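Local coordinates for protein aminotransferase (PDB 3JTX) that probably transfers amino groups between amino acids and 2-oxo acids, using pyridoxal phosphate bound to a lysine as cofactor, at residues A[71-76]-A[90-96]; A[63-68]-A[277-281]. The contacts are given in a common frame with arbitrary orientation. Where two conformers were deposited one is given. Residues are numbered along the deposited sequence.

Contact 1 of 2, residues A[71-76]-A[90-96]; sequences LRQACA and ADNEILP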
loop_
_atom_site.group_PDB
_atom_site.type_symbol
_atom_site.label_atom_id
_atom_site.label_comp_id
_atom_site.label_asym_id
_atom_site.label_seq_id
_atom_site.Cartn_x
_atom_site.Cartn_y
_atom_site.Cartn_z
ATOM N N LEU A 71 18.405 -1.875 -4.912
ATOM C CA LEU A 71 17.250 -1.446 -5.717
ATOM C C LEU A 71 17.295 0.059 -5.996
ATOM O O LEU A 71 17.063 0.485 -7.125
ATOM C CB LEU A 71 15.911 -1.825 -5.068
ATOM C CG LEU A 71 14.643 -1.257 -5.725
ATOM C CD1 LEU A 71 14.574 -1.679 -7.200
ATOM C CD2 LEU A 71 13.396 -1.702 -4.944
ATOM N N ARG A 72 17.575 0.875 -4.978
ATOM C CA ARG A 72 17.641 2.320 -5.209
ATOM C C ARG A 72 18.759 2.656 -6.214
ATOM O O ARG A 72 18.616 3.560 -7.055
ATOM C CB ARG A 72 17.769 3.091 -3.894
ATOM C CG ARG A 72 16.436 3.141 -3.128
ATOM C CD ARG A 72 16.508 3.867 -1.805
ATOM N NE ARG A 72 16.950 2.953 -0.755
ATOM C CZ ARG A 72 18.161 2.933 -0.208
ATOM N NH1 ARG A 72 19.091 3.786 -0.576
ATOM N NH2 ARG A 72 18.428 2.057 0.729
ATOM N N GLN A 73 19.851 1.898 -6.163
ATOM C CA GLN A 73 20.969 2.101 -7.079
ATOM C C GLN A 73 20.633 1.670 -8.505
ATOM O O GLN A 73 21.071 2.320 -9.474
ATOM C CB GLN A 73 22.250 1.407 -6.563
ATOM C CG GLN A 73 23.494 1.770 -7.346
ATOM C CD GLN A 73 23.802 3.261 -7.299
ATOM O OE1 GLN A 73 23.782 3.867 -6.231
ATOM N NE2 GLN A 73 24.093 3.851 -8.454
ATOM N N ALA A 74 19.853 0.593 -8.647
ATOM C CA ALA A 74 19.368 0.174 -9.969
ATOM C C ALA A 74 18.500 1.277 -10.594
ATOM O O ALA A 74 18.590 1.555 -11.794
ATOM C CB ALA A 74 18.576 -1.117 -9.870
ATOM N N CYS A 75 17.665 1.904 -9.774
ATOM C CA CYS A 75 16.863 3.029 -10.239
ATOM C C CYS A 75 17.742 4.208 -10.649
ATOM O O CYS A 75 17.516 4.805 -11.705
ATOM C CB CYS A 75 15.851 3.453 -9.184
ATOM S SG CYS A 75 14.655 2.167 -8.822
ATOM N N ALA A 76 18.727 4.534 -9.817
ATOM C CA ALA A 76 19.692 5.618 -10.108
ATOM C C ALA A 76 20.463 5.350 -11.401
ATOM O O ALA A 76 20.649 6.253 -12.231
ATOM C CB ALA A 76 20.647 5.804 -8.949
ATOM N N ALA A 90 21.060 7.680 -5.063
ATOM C CA ALA A 90 20.319 6.535 -4.540
ATOM C C ALA A 90 20.130 6.604 -3.022
ATOM O O ALA A 90 19.127 6.116 -2.503
ATOM C CB ALA A 90 21.002 5.207 -4.947
ATOM N N ASP A 91 21.066 7.236 -2.316
ATOM C CA ASP A 91 20.993 7.340 -0.843
ATOM C C ASP A 91 19.901 8.277 -0.317
ATOM O O ASP A 91 19.496 8.127 0.839
ATOM C CB ASP A 91 22.320 7.865 -0.257
ATOM C CG ASP A 91 23.493 6.910 -0.448
ATOM O OD1 ASP A 91 23.294 5.679 -0.508
ATOM O OD2 ASP A 91 24.640 7.407 -0.499
ATOM N N ASN A 92 19.447 9.265 -1.102
ATOM C CA ASN A 92 18.460 10.188 -0.543
ATOM C C ASN A 92 17.443 10.793 -1.511
ATOM O O ASN A 92 16.523 11.457 -1.059
ATOM C CB ASN A 92 19.133 11.280 0.305
ATOM C CG ASN A 92 20.064 12.174 -0.493
ATOM O OD1 ASN A 92 20.057 12.173 -1.716
ATOM N ND2 ASN A 92 20.865 12.958 0.215
ATOM N N GLU A 93 17.550 10.497 -2.810
ATOM C CA GLU A 93 16.637 11.070 -3.817
ATOM C C GLU A 93 15.705 10.078 -4.493
ATOM O O GLU A 93 14.996 10.442 -5.433
ATOM C CB GLU A 93 17.433 11.816 -4.889
ATOM C CG GLU A 93 18.074 13.098 -4.384
ATOM C CD GLU A 93 18.760 13.901 -5.472
ATOM O OE1 GLU A 93 19.640 13.345 -6.164
ATOM O OE2 GLU A 93 18.418 15.101 -5.622
ATOM N N ILE A 94 15.694 8.836 -4.016
ATOM C CA ILE A 94 14.893 7.771 -4.607
ATOM C C ILE A 94 14.213 6.920 -3.526
ATOM O O ILE A 94 14.863 6.457 -2.600
ATOM C CB ILE A 94 15.776 6.838 -5.466
ATOM C CG1 ILE A 94 16.508 7.644 -6.537
ATOM C CG2 ILE A 94 14.930 5.696 -6.077
ATOM C CD1 ILE A 94 17.338 6.833 -7.516
ATOM N N LEU A 95 12.903 6.713 -3.638
ATOM C CA LEU A 95 12.212 5.683 -2.819
ATOM C C LEU A 95 11.491 4.704 -3.729
ATOM O O LEU A 95 10.795 5.115 -4.661
ATOM C CB LEU A 95 11.178 6.293 -1.856
ATOM C CG LEU A 95 11.686 7.149 -0.694
ATOM C CD1 LEU A 95 10.486 7.742 0.126
ATOM C CD2 LEU A 95 12.675 6.327 0.196
ATOM N N PRO A 96 11.630 3.398 -3.455
ATOM C CA PRO A 96 10.743 2.484 -4.177
ATOM C C PRO A 96 9.287 2.593 -3.711
ATOM O O PRO A 96 9.011 2.881 -2.527
ATOM C CB PRO A 96 11.319 1.105 -3.844
ATOM C CG PRO A 96 12.041 1.285 -2.556
ATOM C CD PRO A 96 12.432 2.721 -2.421
HETATM O O HOH W 1 23.621 6.817 -6.135
#
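L71 lies on helix 69-82 and has its CA-to-CB bond sideways to 90-96, yet its end reaches the ring of P96, CD2 to CB 3.7 Å. R72 is the centre of the contact and loses the most surface. NH1 of R72 gives a hydrogen bond to the carbonyl O of A90, 3.0 Å, near the plane of the guanidinium. NE and NH2 are held by the backbone oxygens of A66 and G67. The aliphatic part of R72 packs on I94, CG to CG2 4.2 Å, and its CD is 3.2 Å from O of I94. Q73 starts away from the loop but curls back. A water bridges Q73 and A90: it donates to OE1 of Q73 (3.0 Å) and accepts from N of A90 (2.9 Å). NE2 of Q73 is hydrogen-bonded to OD1 of N77. C75 and A76 face the strand. CB of C75 meets CG2 of I94 at 3.9 Å, and CB of A76 meets CD1 of I94 at 3.7 Å. A76 also touches A90, CB to CB 4.1 Å. The axes of 71-76 and 94-96 approach to 8.4 Å at 120°. Strand 94-97 is an outermost strand of the seven-stranded mixed sheet within this chain. Helix 69-82 covers part of this mostly parallel, helix-flanked sheet, whose one antiparallel strand is 255-259, as in the large domain of fold type I PLP enzymes.

Contact 2 of 2, residues A[63-68]-A[277-281]; sequences PLTAGL and AMSIP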
loop_
_atom_site.group_PDB
_atom_site.type_symbol
_atom_site.label_atom_id
_atom_site.label_comp_id
_atom_site.label_asym_id
_atom_site.label_seq_id
_atom_site.Cartn_x
_atom_site.Cartn_y
_atom_site.Cartn_z
ATOM N N PRO A 63 10.827 -6.449 4.775
ATOM C CA PRO A 63 11.595 -5.419 4.114
ATOM C C PRO A 63 11.520 -4.074 4.825
ATOM O O PRO A 63 10.508 -3.752 5.454
ATOM C CB PRO A 63 10.925 -5.309 2.743
ATOM C CG PRO A 63 9.476 -5.627 3.049
ATOM C CD PRO A 63 9.546 -6.718 4.094
ATOM N N LEU A 64 12.583 -3.292 4.703
ATOM C CA LEU A 64 12.592 -1.929 5.215
ATOM C C LEU A 64 11.883 -1.043 4.203
ATOM O O LEU A 64 11.932 -1.290 3.000
ATOM C CB LEU A 64 14.029 -1.464 5.456
ATOM C CG LEU A 64 14.785 -2.139 6.606
ATOM C CD1 LEU A 64 16.189 -1.537 6.666
ATOM C CD2 LEU A 64 14.044 -1.994 7.973
ATOM N N THR A 65 11.195 -0.021 4.684
ATOM C CA THR A 65 10.384 0.828 3.796
ATOM C C THR A 65 11.193 1.516 2.711
ATOM O O THR A 65 10.722 1.697 1.591
ATOM C CB THR A 65 9.611 1.876 4.642
ATOM O OG1 THR A 65 8.908 1.183 5.684
ATOM C CG2 THR A 65 8.627 2.647 3.789
ATOM N N ALA A 66 12.425 1.902 3.031
ATOM C CA ALA A 66 13.286 2.592 2.073
ATOM C C ALA A 66 13.797 1.682 0.949
ATOM O O ALA A 66 14.299 2.169 -0.060
ATOM C CB ALA A 66 14.479 3.259 2.806
ATOM N N GLY A 67 13.680 0.366 1.123
ATOM C CA GLY A 67 14.145 -0.585 0.112
ATOM C C GLY A 67 15.623 -0.882 0.212
ATOM O O GLY A 67 16.359 -0.216 0.933
ATOM N N LEU A 68 16.061 -1.894 -0.526
ATOM C CA LEU A 68 17.461 -2.301 -0.521
ATOM C C LEU A 68 18.327 -1.248 -1.200
ATOM O O LEU A 68 17.927 -0.676 -2.215
ATOM C CB LEU A 68 17.613 -3.624 -1.268
ATOM C CG LEU A 68 17.041 -4.862 -0.593
ATOM C CD1 LEU A 68 17.073 -6.050 -1.570
ATOM C CD2 LEU A 68 17.783 -5.179 0.710
ATOM N N ALA A 277 6.273 -0.908 2.359
ATOM C CA ALA A 277 7.574 -1.523 2.157
ATOM C C ALA A 277 7.446 -2.658 1.130
ATOM O O ALA A 277 6.442 -3.377 1.115
ATOM C CB ALA A 277 8.097 -2.071 3.503
HETATM N N MSE A 278 8.446 -2.806 0.268
HETATM C CA MSE A 278 8.376 -3.765 -0.852
HETATM C C MSE A 278 8.960 -5.139 -0.526
HETATM O O MSE A 278 10.128 -5.245 -0.154
HETATM C CB MSE A 278 9.120 -3.193 -2.052
HETATM C CG MSE A 278 8.923 -3.973 -3.347
HETATM SE SE MSE A 278 9.853 -3.177 -4.840
HETATM C CE MSE A 278 8.646 -1.644 -5.081
ATOM N N SER A 279 8.148 -6.193 -0.701
ATOM C CA SER A 279 8.631 -7.578 -0.655
ATOM C C SER A 279 10.030 -7.723 -1.254
ATOM O O SER A 279 10.264 -7.299 -2.380
ATOM C CB SER A 279 7.639 -8.439 -1.452
ATOM O OG SER A 279 8.045 -9.775 -1.518
ATOM N N ILE A 280 10.966 -8.348 -0.543
ATOM C CA ILE A 280 12.325 -8.430 -1.073
ATOM C C ILE A 280 12.369 -9.150 -2.444
ATOM O O ILE A 280 13.014 -8.648 -3.375
ATOM C CB ILE A 280 13.334 -8.995 -0.049
ATOM C CG1 ILE A 280 13.478 -7.986 1.111
ATOM C CG2 ILE A 280 14.699 -9.174 -0.710
ATOM C CD1 ILE A 280 14.222 -8.488 2.331
ATOM N N PRO A 281 11.681 -10.297 -2.589
ATOM C CA PRO A 281 11.641 -10.893 -3.942
ATOM C C PRO A 281 11.096 -9.972 -5.037
ATOM O O PRO A 281 11.566 -10.037 -6.179
ATOM C CB PRO A 281 10.757 -12.125 -3.756
ATOM C CG PRO A 281 11.001 -12.524 -2.320
ATOM C CD PRO A 281 11.092 -11.197 -1.584
HETATM O O HOH W 2 10.482 -0.985 0.167
#
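P63, A277 and I280 lose the most surface here. The ring of P63 sits over the chain that leads into helix 280-291. CB of P63 is 3.0 Å from the carbonyl O of M278, a tight approach. CG of P63 meets CB of A277 at 3.8 Å, and CB of P63 meets CG1 of I280 at 4.0 Å. A277 points its methyl group at the backbone of 63-68. CB of A277 lies 3.5 Å from O of P63 and 3.7 Å from CA of T65. The CA atoms of T65 and A277 are 4.0 Å apart, so the two segments run in direct contact here. Residues L64 to G67 form a type I beta turn, closed by a bond from N of G67 to O of L64, 3.1 Å. G67 has a positive phi, and a CB there would strike the preceding carbonyl. The turn leads to L68, the N-cap residue of helix 69-82. S279 holds the same position before helix 280-291. The turn is set against the entry to this second helix, 209 residues on, next to the subunit interface of this class I/II aminotransferase-family protein. CG2 of I280 lies 4.0 Å from CD1 of L68. No direct hydrogen bond crosses, but a water takes the N-H of M278 (2.7 Å) and also lies 3.0 Å from O of T65, which it can reach as donor. P63 also packs on G251 of the second subunit.

The two contacts are neighbours, with centres about 12 Å apart. Both use helix 69-82 or the loop leading into it. Contact 1 is mostly buried and sets the helix against an outermost strand, within this chain, of the large sheet. Contact 2 is only partly buried, lies between loops and helix starts, and meets the second subunit. Both have apolar packing and a bridging water; only contact 1 adds a direct hydrogen bond across its segments. R72 probably ties them together by hydrogen bonds from NE to O of A66 (2.9 Å) and from NH2 to O of G67 (3.1 Å). L71 also packs on selenomethionine M278, CD2 to SE 3.8 Å.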